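Local coordinates for putative transcriptional regulator protein (Vibrio parahaemolyticus, PDB 3ER6), which is of unknown function but probably is a DNA-binding transcription regulator of the AraC family, represented here by its DJ-1/PfpI-like domain, at residues I118-K123 / L141-F146; L127-V133 / D160-L165; A132-S136 / S166-Y170. The protein carries 1 engineered substitution. All coordinates share one frame; numbering follows the deposited sequence.

Contact 1 (I118-K123 / L141-F146); sequences IFVVAK and LFGELF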
loop_
_atom_site.group_PDB
_atom_site.type_symbol
_atom_site.label_atom_id
_atom_site.label_comp_id
_atom_site.label_asym_id
_atom_site.label_seq_id
_atom_site.Cartn_x
_atom_site.Cartn_y
_atom_site.Cartn_z
ATOM N N ILE A 118 -4.846 -13.114 -7.718
ATOM C CA ILE A 118 -4.415 -14.480 -8.102
ATOM C C ILE A 118 -5.608 -15.371 -8.579
ATOM O O ILE A 118 -5.456 -16.166 -9.525
ATOM C CB ILE A 118 -3.527 -15.178 -7.011
ATOM C CG1 ILE A 118 -2.217 -14.406 -6.846
ATOM C CG2 ILE A 118 -3.251 -16.701 -7.405
ATOM C CD1 ILE A 118 -1.525 -14.628 -5.538
ATOM N N PHE A 119 -6.783 -15.180 -7.985
ATOM C CA PHE A 119 -7.972 -15.930 -8.367
ATOM C C PHE A 119 -8.332 -15.577 -9.828
ATOM O O PHE A 119 -8.863 -16.433 -10.562
ATOM C CB PHE A 119 -9.175 -15.599 -7.458
ATOM C CG PHE A 119 -9.134 -16.270 -6.109
ATOM C CD1 PHE A 119 -8.165 -15.923 -5.159
ATOM C CD2 PHE A 119 -10.085 -17.255 -5.780
ATOM C CE1 PHE A 119 -8.144 -16.543 -3.912
ATOM C CE2 PHE A 119 -10.041 -17.884 -4.538
ATOM C CZ PHE A 119 -9.083 -17.514 -3.607
ATOM N N VAL A 120 -8.109 -14.322 -10.234
ATOM C CA VAL A 120 -8.365 -13.896 -11.615
ATOM C C VAL A 120 -7.448 -14.625 -12.620
ATOM O O VAL A 120 -7.910 -15.193 -13.646
ATOM C CB VAL A 120 -8.199 -12.355 -11.790
ATOM C CG1 VAL A 120 -8.509 -11.943 -13.236
ATOM C CG2 VAL A 120 -9.113 -11.586 -10.795
ATOM N N VAL A 121 -6.148 -14.649 -12.332
ATOM C CA VAL A 121 -5.244 -15.370 -13.261
ATOM C C VAL A 121 -5.545 -16.919 -13.222
ATOM O O VAL A 121 -5.448 -17.581 -14.255
ATOM C CB VAL A 121 -3.731 -15.078 -13.007
ATOM C CG1 VAL A 121 -3.452 -13.603 -13.172
ATOM C CG2 VAL A 121 -3.333 -15.536 -11.644
ATOM N N ALA A 122 -5.926 -17.464 -12.061
ATOM C CA ALA A 122 -6.339 -18.897 -11.998
ATOM C C ALA A 122 -7.500 -19.151 -12.930
ATOM O O ALA A 122 -7.405 -20.013 -13.813
ATOM C CB ALA A 122 -6.673 -19.350 -10.553
ATOM N N LYS A 123 -8.581 -18.396 -12.743
ATOM C CA LYS A 123 -9.757 -18.492 -13.588
ATOM C C LYS A 123 -9.438 -18.345 -15.080
ATOM O O LYS A 123 -9.969 -19.069 -15.903
ATOM C CB LYS A 123 -10.797 -17.445 -13.188
ATOM C CG LYS A 123 -12.088 -17.583 -13.967
ATOM C CD LYS A 123 -13.155 -16.716 -13.323
ATOM C CE LYS A 123 -14.485 -16.876 -14.004
ATOM N NZ LYS A 123 -14.654 -18.311 -14.466
ATOM N N LEU A 141 -10.632 -21.374 0.116
ATOM C CA LEU A 141 -11.497 -21.048 -1.014
ATOM C C LEU A 141 -10.800 -21.333 -2.335
ATOM O O LEU A 141 -11.396 -21.943 -3.234
ATOM C CB LEU A 141 -11.984 -19.598 -0.933
ATOM C CG LEU A 141 -12.910 -19.119 -2.064
ATOM C CD1 LEU A 141 -14.224 -19.918 -2.094
ATOM C CD2 LEU A 141 -13.236 -17.631 -1.888
ATOM N N PHE A 142 -9.547 -20.900 -2.462
ATOM C CA PHE A 142 -8.783 -21.202 -3.682
ATOM C C PHE A 142 -8.802 -22.725 -3.936
ATOM O O PHE A 142 -8.970 -23.183 -5.072
ATOM C CB PHE A 142 -7.346 -20.761 -3.548
ATOM C CG PHE A 142 -6.609 -20.733 -4.853
ATOM C CD1 PHE A 142 -6.608 -19.578 -5.621
ATOM C CD2 PHE A 142 -5.930 -21.860 -5.315
ATOM C CE1 PHE A 142 -5.941 -19.538 -6.838
ATOM C CE2 PHE A 142 -5.250 -21.828 -6.524
ATOM C CZ PHE A 142 -5.274 -20.635 -7.292
ATOM N N GLY A 143 -8.608 -23.499 -2.876
ATOM C CA GLY A 143 -8.704 -24.970 -3.000
ATOM C C GLY A 143 -10.070 -25.470 -3.462
ATOM O O GLY A 143 -10.150 -26.413 -4.231
ATOM N N GLU A 144 -11.143 -24.850 -2.993
ATOM C CA GLU A 144 -12.495 -25.212 -3.428
ATOM C C GLU A 144 -12.730 -24.876 -4.894
ATOM O O GLU A 144 -13.250 -25.693 -5.659
ATOM C CB GLU A 144 -13.532 -24.515 -2.553
ATOM C CG GLU A 144 -13.384 -24.842 -1.068
ATOM C CD GLU A 144 -13.484 -26.358 -0.769
ATOM O OE1 GLU A 144 -14.583 -26.789 -0.339
ATOM O OE2 GLU A 144 -12.487 -27.120 -0.937
ATOM N N LEU A 145 -12.275 -23.698 -5.331
ATOM C CA LEU A 145 -12.509 -23.273 -6.725
ATOM C C LEU A 145 -11.582 -23.884 -7.767
ATOM O O LEU A 145 -11.982 -24.081 -8.933
ATOM C CB LEU A 145 -12.526 -21.709 -6.809
ATOM C CG LEU A 145 -13.490 -21.053 -5.815
ATOM C CD1 LEU A 145 -13.384 -19.488 -5.811
ATOM C CD2 LEU A 145 -14.883 -21.479 -6.167
ATOM N N PHE A 146 -10.316 -24.086 -7.386
ATOM C CA PHE A 146 -9.289 -24.531 -8.305
ATOM C C PHE A 146 -8.587 -25.745 -7.701
ATOM O O PHE A 146 -7.373 -25.703 -7.437
ATOM C CB PHE A 146 -8.274 -23.392 -8.577
ATOM C CG PHE A 146 -8.939 -22.107 -9.043
ATOM C CD1 PHE A 146 -9.463 -21.999 -10.338
ATOM C CD2 PHE A 146 -9.107 -21.033 -8.147
ATOM C CE1 PHE A 146 -10.135 -20.831 -10.749
ATOM C CE2 PHE A 146 -9.779 -19.861 -8.531
ATOM C CZ PHE A 146 -10.305 -19.763 -9.837
#
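F119 and F142 meet as a T-shaped pair: the edge of the F142 ring is directed at one face of F119, with CD1 of F142 over the ring centre, the centroids 5.1 Å apart and the planes at 83°. The two side chains slide past each other in opposite directions, and F119 CZ lies 3.7 Å from F142 CB, where the F142 side chain leaves its backbone. L145 CD1 comes in at the edge of F119, close to the ring plane. L141 CG lies 4.0 Å from F119 CE2. The second aromatic centre is F146. The methyl of A122 sits almost on the normal of this ring, a CH-pi contact with CB 3.5 Å from the centroid, and CB of L145 lies toward the rim of the opposite face, so the ring is held between two aliphatic groups. F146 also turns its CE1 corner to the backbone of K123, 3.5 Å from K123 N. Helices 117-124 and 136-145 of a DJ-1/PfpI family domain carry these groups; over 118-123 and 141-145 their axes run 12° apart and 11.5 Å from each other, a separation bridged by phenylalanines. On F142, CG is anti to the backbone N (chi1 -166°), which brings CE1 close to both A122 CB and I118 CG2; a face of this ring is in turn covered by CD2 of F146, the first residue to leave helical geometry after helix 136-145. Further out, M134 packs on both I118 and F119, P86 lies against F119 and L141, and I149 touches A122.

Contact 2 (L127-V133 / D160-L165); sequences LQQNKAV and DGNVYL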
loop_
_atom_site.group_PDB
_atom_site.type_symbol
_atom_site.label_atom_id
_atom_site.label_comp_id
_atom_site.label_asym_id
_atom_site.label_seq_id
_atom_site.Cartn_x
_atom_site.Cartn_y
_atom_site.Cartn_z
ATOM N N LEU A 127 -1.730 -19.748 -15.847
ATOM C CA LEU A 127 -0.668 -20.544 -15.263
ATOM C C LEU A 127 -0.397 -21.777 -16.127
ATOM O O LEU A 127 -1.255 -22.646 -16.246
ATOM C CB LEU A 127 -1.043 -20.901 -13.835
ATOM C CG LEU A 127 -1.069 -19.650 -12.911
ATOM C CD1 LEU A 127 -1.828 -20.009 -11.597
ATOM C CD2 LEU A 127 0.365 -19.084 -12.607
ATOM N N GLN A 128 0.780 -21.832 -16.743
ATOM C CA GLN A 128 1.147 -22.947 -17.622
ATOM C C GLN A 128 1.302 -24.265 -16.847
ATOM O O GLN A 128 0.982 -25.333 -17.359
ATOM C CB GLN A 128 2.403 -22.598 -18.384
ATOM C CG GLN A 128 3.010 -23.771 -19.200
ATOM C CD GLN A 128 2.166 -24.228 -20.429
ATOM O OE1 GLN A 128 2.556 -24.031 -21.600
ATOM N NE2 GLN A 128 1.032 -24.848 -20.154
ATOM N N GLN A 129 1.758 -24.176 -15.600
ATOM C CA GLN A 129 2.074 -25.353 -14.783
ATOM C C GLN A 129 1.020 -25.676 -13.741
ATOM O O GLN A 129 1.171 -26.631 -12.920
ATOM C CB GLN A 129 3.400 -25.134 -14.073
ATOM C CG GLN A 129 4.590 -25.047 -15.011
ATOM C CD GLN A 129 5.886 -25.421 -14.279
ATOM O OE1 GLN A 129 5.853 -25.913 -13.129
ATOM N NE2 GLN A 129 7.027 -25.181 -14.920
ATOM N N ASN A 130 -0.036 -24.875 -13.714
ATOM C CA ASN A 130 -1.061 -25.098 -12.724
ATOM C C ASN A 130 -0.521 -25.204 -11.287
ATOM O O ASN A 130 -1.019 -26.012 -10.510
ATOM C CB ASN A 130 -1.917 -26.344 -13.043
ATOM C CG ASN A 130 -3.092 -26.016 -13.992
ATOM O OD1 ASN A 130 -3.950 -26.866 -14.263
ATOM N ND2 ASN A 130 -3.107 -24.793 -14.533
ATOM N N LYS A 131 0.414 -24.330 -10.915
ATOM C CA LYS A 131 0.754 -24.170 -9.494
ATOM C C LYS A 131 0.606 -22.715 -9.038
ATOM O O LYS A 131 0.890 -21.799 -9.798
ATOM C CB LYS A 131 2.188 -24.650 -9.207
ATOM C CG LYS A 131 2.416 -26.083 -9.668
ATOM C CD LYS A 131 3.866 -26.506 -9.524
ATOM C CE LYS A 131 3.943 -28.048 -9.492
ATOM N NZ LYS A 131 5.126 -28.541 -8.716
ATOM N N ALA A 132 0.189 -22.491 -7.801
ATOM C CA ALA A 132 -0.040 -21.103 -7.383
ATOM C C ALA A 132 0.322 -20.950 -5.936
ATOM O O ALA A 132 0.710 -21.910 -5.272
ATOM C CB ALA A 132 -1.527 -20.717 -7.567
ATOM N N VAL A 133 0.113 -19.740 -5.447
ATOM C CA VAL A 133 0.291 -19.432 -4.019
ATOM C C VAL A 133 -0.953 -18.678 -3.511
ATOM O O VAL A 133 -1.583 -17.951 -4.260
ATOM C CB VAL A 133 1.579 -18.563 -3.824
ATOM C CG1 VAL A 133 2.831 -19.367 -4.222
ATOM C CG2 VAL A 133 1.494 -17.221 -4.642
ATOM N N ASP A 160 5.845 -18.193 -13.150
ATOM C CA ASP A 160 5.575 -19.279 -14.090
ATOM C C ASP A 160 5.526 -18.601 -15.450
ATOM O O ASP A 160 4.511 -17.975 -15.859
ATOM C CB ASP A 160 4.235 -19.927 -13.744
ATOM C CG ASP A 160 3.856 -21.095 -14.676
ATOM O OD1 ASP A 160 4.599 -21.414 -15.616
ATOM O OD2 ASP A 160 2.797 -21.694 -14.432
ATOM N N GLY A 161 6.643 -18.672 -16.152
ATOM C CA GLY A 161 6.690 -18.056 -17.468
ATOM C C GLY A 161 6.634 -16.553 -17.250
ATOM O O GLY A 161 7.469 -15.993 -16.528
ATOM N N ASN A 162 5.667 -15.896 -17.876
ATOM C CA ASN A 162 5.525 -14.455 -17.668
ATOM C C ASN A 162 4.466 -14.059 -16.687
ATOM O O ASN A 162 4.022 -12.899 -16.705
ATOM C CB ASN A 162 5.248 -13.747 -18.988
ATOM C CG ASN A 162 6.498 -13.274 -19.598
ATOM O OD1 ASN A 162 7.309 -12.576 -18.947
ATOM N ND2 ASN A 162 6.716 -13.666 -20.836
ATOM N N VAL A 163 4.052 -15.007 -15.859
ATOM C CA VAL A 163 3.010 -14.743 -14.869
ATOM C C VAL A 163 3.693 -14.718 -13.495
ATOM O O VAL A 163 4.381 -15.672 -13.103
ATOM C CB VAL A 163 1.868 -15.825 -14.910
ATOM C CG1 VAL A 163 0.778 -15.511 -13.859
ATOM C CG2 VAL A 163 1.298 -15.937 -16.312
ATOM N N TYR A 164 3.495 -13.641 -12.757
ATOM C CA TYR A 164 4.103 -13.435 -11.436
ATOM C C TYR A 164 3.004 -13.361 -10.400
ATOM O O TYR A 164 2.108 -12.513 -10.503
ATOM C CB TYR A 164 4.868 -12.078 -11.405
ATOM C CG TYR A 164 5.975 -11.979 -12.405
ATOM C CD1 TYR A 164 7.319 -11.999 -11.981
ATOM C CD2 TYR A 164 5.697 -11.835 -13.762
ATOM C CE1 TYR A 164 8.369 -11.876 -12.885
ATOM C CE2 TYR A 164 6.747 -11.750 -14.714
ATOM C CZ TYR A 164 8.068 -11.790 -14.254
ATOM O OH TYR A 164 9.083 -11.710 -15.158
ATOM N N LEU A 165 3.061 -14.224 -9.403
ATOM C CA LEU A 165 2.090 -14.271 -8.371
ATOM C C LEU A 165 2.696 -13.848 -7.018
ATOM O O LEU A 165 3.769 -14.344 -6.599
ATOM C CB LEU A 165 1.527 -15.710 -8.172
ATOM C CG LEU A 165 0.974 -16.492 -9.387
ATOM C CD1 LEU A 165 0.435 -17.861 -8.892
ATOM C CD2 LEU A 165 -0.135 -15.701 -10.124
HETATM O O HOH W 1 2.309 -19.336 -17.124
HETATM O O HOH W 2 2.319 -22.480 -12.003
#
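With chi1 at 180°, D160 holds its CG anti to the backbone N and extends its carboxylate to the loop at Q128 and Q129; L127, whose CG is instead anti to the carbonyl carbon (chi1 -67°), sends its methyls toward V163 and L165. The polar grip centres on D160 OD2. It accepts the backbone N-H of Q129 at 2.9 Å through its syn lone pair, with an angle of 160° at the hydrogen, and the N of Q128 lies close by. A water donates to the same OD2 at 2.6 Å and accepts from K131 N, while another water joins Q128 N to D160 O. The aliphatic part of Q129 lies against the carboxylate, CB 3.5 Å from D160 OD2, with the amide plane turned well away from that of the carboxylate. D160 also opens the type II' turn D160-V163, a hairpin end with G161 at positive phi, so one residue both starts the turn and pins the facing loop.

From V163 onward the contact is apolar. L127 CD2 lies 3.8 Å from V163 CG1, the two side chains crossing at about a right angle, and the L127 and L165 side chains reach toward each other tip to tip. CD1 of L165 presses on A132, 3.6 Å from its CA, and V133 CG2 rests on L165 CB. Strand 163-166 lies in the main mixed sheet between 110-114 and 157-160; segment 127-133 passes alongside, its A132 hydrogen-bonded through the backbone to M150 and M152, with L165 also packing on I118 and V121 of helix 117-124.

Contact 3 (A132-S136 / S166-Y170); sequences AVMHS and SSGPY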
loop_
_atom_site.group_PDB
_atom_site.type_symbol
_atom_site.label_atom_id
_atom_site.label_comp_id
_atom_site.label_asym_id
_atom_site.label_seq_id
_atom_site.Cartn_x
_atom_site.Cartn_y
_atom_site.Cartn_z
ATOM N N ALA A 132 0.189 -22.491 -7.801
ATOM C CA ALA A 132 -0.040 -21.103 -7.383
ATOM C C ALA A 132 0.322 -20.950 -5.936
ATOM O O ALA A 132 0.710 -21.910 -5.272
ATOM C CB ALA A 132 -1.527 -20.717 -7.567
ATOM N N VAL A 133 0.113 -19.740 -5.447
ATOM C CA VAL A 133 0.291 -19.432 -4.019
ATOM C C VAL A 133 -0.953 -18.678 -3.511
ATOM O O VAL A 133 -1.583 -17.951 -4.260
ATOM C CB VAL A 133 1.579 -18.563 -3.824
ATOM C CG1 VAL A 133 2.831 -19.367 -4.222
ATOM C CG2 VAL A 133 1.494 -17.221 -4.642
ATOM N N MET A 134 -1.326 -18.837 -2.244
ATOM C CA MET A 134 -2.356 -17.951 -1.711
ATOM C C MET A 134 -2.088 -17.816 -0.236
ATOM O O MET A 134 -1.495 -18.751 0.353
ATOM C CB MET A 134 -3.766 -18.496 -1.990
ATOM C CG MET A 134 -4.944 -17.642 -1.454
ATOM S SD MET A 134 -4.960 -15.819 -1.829
ATOM C CE MET A 134 -4.737 -15.877 -3.556
ATOM N N HIS A 135 -2.481 -16.694 0.375
ATOM C CA HIS A 135 -2.272 -16.542 1.803
ATOM C C HIS A 135 -3.329 -17.373 2.562
ATOM O O HIS A 135 -4.333 -17.854 1.975
ATOM C CB HIS A 135 -2.284 -15.052 2.225
ATOM C CG HIS A 135 -3.436 -14.275 1.675
ATOM N ND1 HIS A 135 -4.739 -14.547 2.009
ATOM C CD2 HIS A 135 -3.480 -13.257 0.769
ATOM C CE1 HIS A 135 -5.538 -13.717 1.355
ATOM N NE2 HIS A 135 -4.799 -12.930 0.594
ATOM N N SER A 136 -3.125 -17.555 3.862
ATOM C CA SER A 136 -3.979 -18.429 4.652
ATOM C C SER A 136 -5.433 -17.996 4.704
ATOM O O SER A 136 -6.330 -18.826 4.832
ATOM C CB SER A 136 -3.442 -18.553 6.090
ATOM O OG SER A 136 -2.173 -19.189 6.080
ATOM N N SER A 166 1.993 -12.961 -6.311
ATOM C CA SER A 166 2.461 -12.534 -4.995
ATOM C C SER A 166 1.222 -12.489 -4.017
ATOM O O SER A 166 0.355 -11.628 -4.150
ATOM C CB SER A 166 3.178 -11.174 -5.074
ATOM O OG SER A 166 3.482 -10.734 -3.737
ATOM N N SER A 167 1.142 -13.447 -3.083
ATOM C CA SER A 167 0.019 -13.566 -2.116
ATOM C C SER A 167 -0.270 -12.271 -1.342
ATOM O O SER A 167 -1.404 -11.855 -1.212
ATOM C CB SER A 167 0.310 -14.658 -1.078
ATOM O OG SER A 167 0.293 -15.908 -1.713
ATOM N N GLY A 168 0.774 -11.656 -0.819
ATOM C CA GLY A 168 0.622 -10.517 0.045
ATOM C C GLY A 168 -0.135 -10.909 1.317
ATOM O O GLY A 168 0.137 -11.978 1.916
ATOM N N PRO A 169 -1.124 -10.092 1.725
ATOM C CA PRO A 169 -1.807 -9.069 0.887
ATOM C C PRO A 169 -1.043 -7.743 0.656
ATOM O O PRO A 169 -1.350 -7.052 -0.350
ATOM C CB PRO A 169 -3.135 -8.828 1.645
ATOM C CG PRO A 169 -2.759 -9.206 3.140
ATOM C CD PRO A 169 -1.885 -10.409 2.956
ATOM N N TYR A 170 -0.113 -7.359 1.539
ATOM C CA TYR A 170 0.520 -6.033 1.410
ATOM C C TYR A 170 2.006 -6.019 1.085
ATOM O O TYR A 170 2.558 -4.950 0.708
ATOM C CB TYR A 170 0.276 -5.111 2.643
ATOM C CG TYR A 170 -1.196 -4.909 2.742
ATOM C CD1 TYR A 170 -1.855 -4.120 1.804
ATOM C CD2 TYR A 170 -1.961 -5.617 3.686
ATOM C CE1 TYR A 170 -3.259 -3.972 1.866
ATOM C CE2 TYR A 170 -3.367 -5.489 3.737
ATOM C CZ TYR A 170 -3.983 -4.650 2.808
ATOM O OH TYR A 170 -5.347 -4.505 2.793
HETATM O O HOH W 3 1.474 -17.786 -0.135
#
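Van der Waals contact between V133, M134 and S167 brings the two loops together, M134 and S167 having the closest CA atoms, 5.0 Å apart. The hydroxyl of S167, held beside its own backbone N and anti to the carbonyl carbon (chi1 -68°), is wedged against the chain: OG stands 3.3 Å from M134 CA and 3.4 Å from V133 CG2. At M134 N the angle is too poor for a hydrogen bond. A water fills the polar role instead, 2.7 Å from S167 OG and giving a weak bond to M134 O.

These loops follow strands 131-132 and 163-166 and lead into helices 136-145 and 173-184, placing the contact at the ends of strands in the DJ-1/PfpI domain, beside the second subunit. There T198 of that subunit packs on H135, and Y170 OH is hydrogen-bonded to E29 of it.

The ring contacts belong to H135. Its chi1 of 48° puts CG between the backbone N and the carbonyl carbon and turns the imidazole edge to the facing loop, with CD2 3.2 Å from S167 O near the ring plane. P169, which follows a cis peptide bond, brings its CD to 3.9 Å from H135 CD2, the two side chains crossing at about a right angle. M134 SD lies over the centre of one imidazole face, while NE2 is hydrogen-bonded to D115.

How the contacts relate
All three contacts are largely buried, but their chemistry differs. Contact 1 joins two helices mainly through aromatic and aliphatic packing; contact 2 combines leucine and valine packing with a buried carboxylate, held by backbone N-H and water, beside exposed Q128 and Q129; contact 3 relies on close loop packing and one water, and alone of the three is touched by the second subunit. Contacts 2 and 3 share A132 and V133 and follow successive parts of the same two chain paths. Contact 1 backs on to both: V121 CG2 lies 3.5 Å from L165 CD2, F142 CZ 3.8 Å from A132 CB, and F119 CE1 3.5 Å from M134 CE. Helix 117-124 is part of contact 1 and packs on residues of contacts 2 and 3.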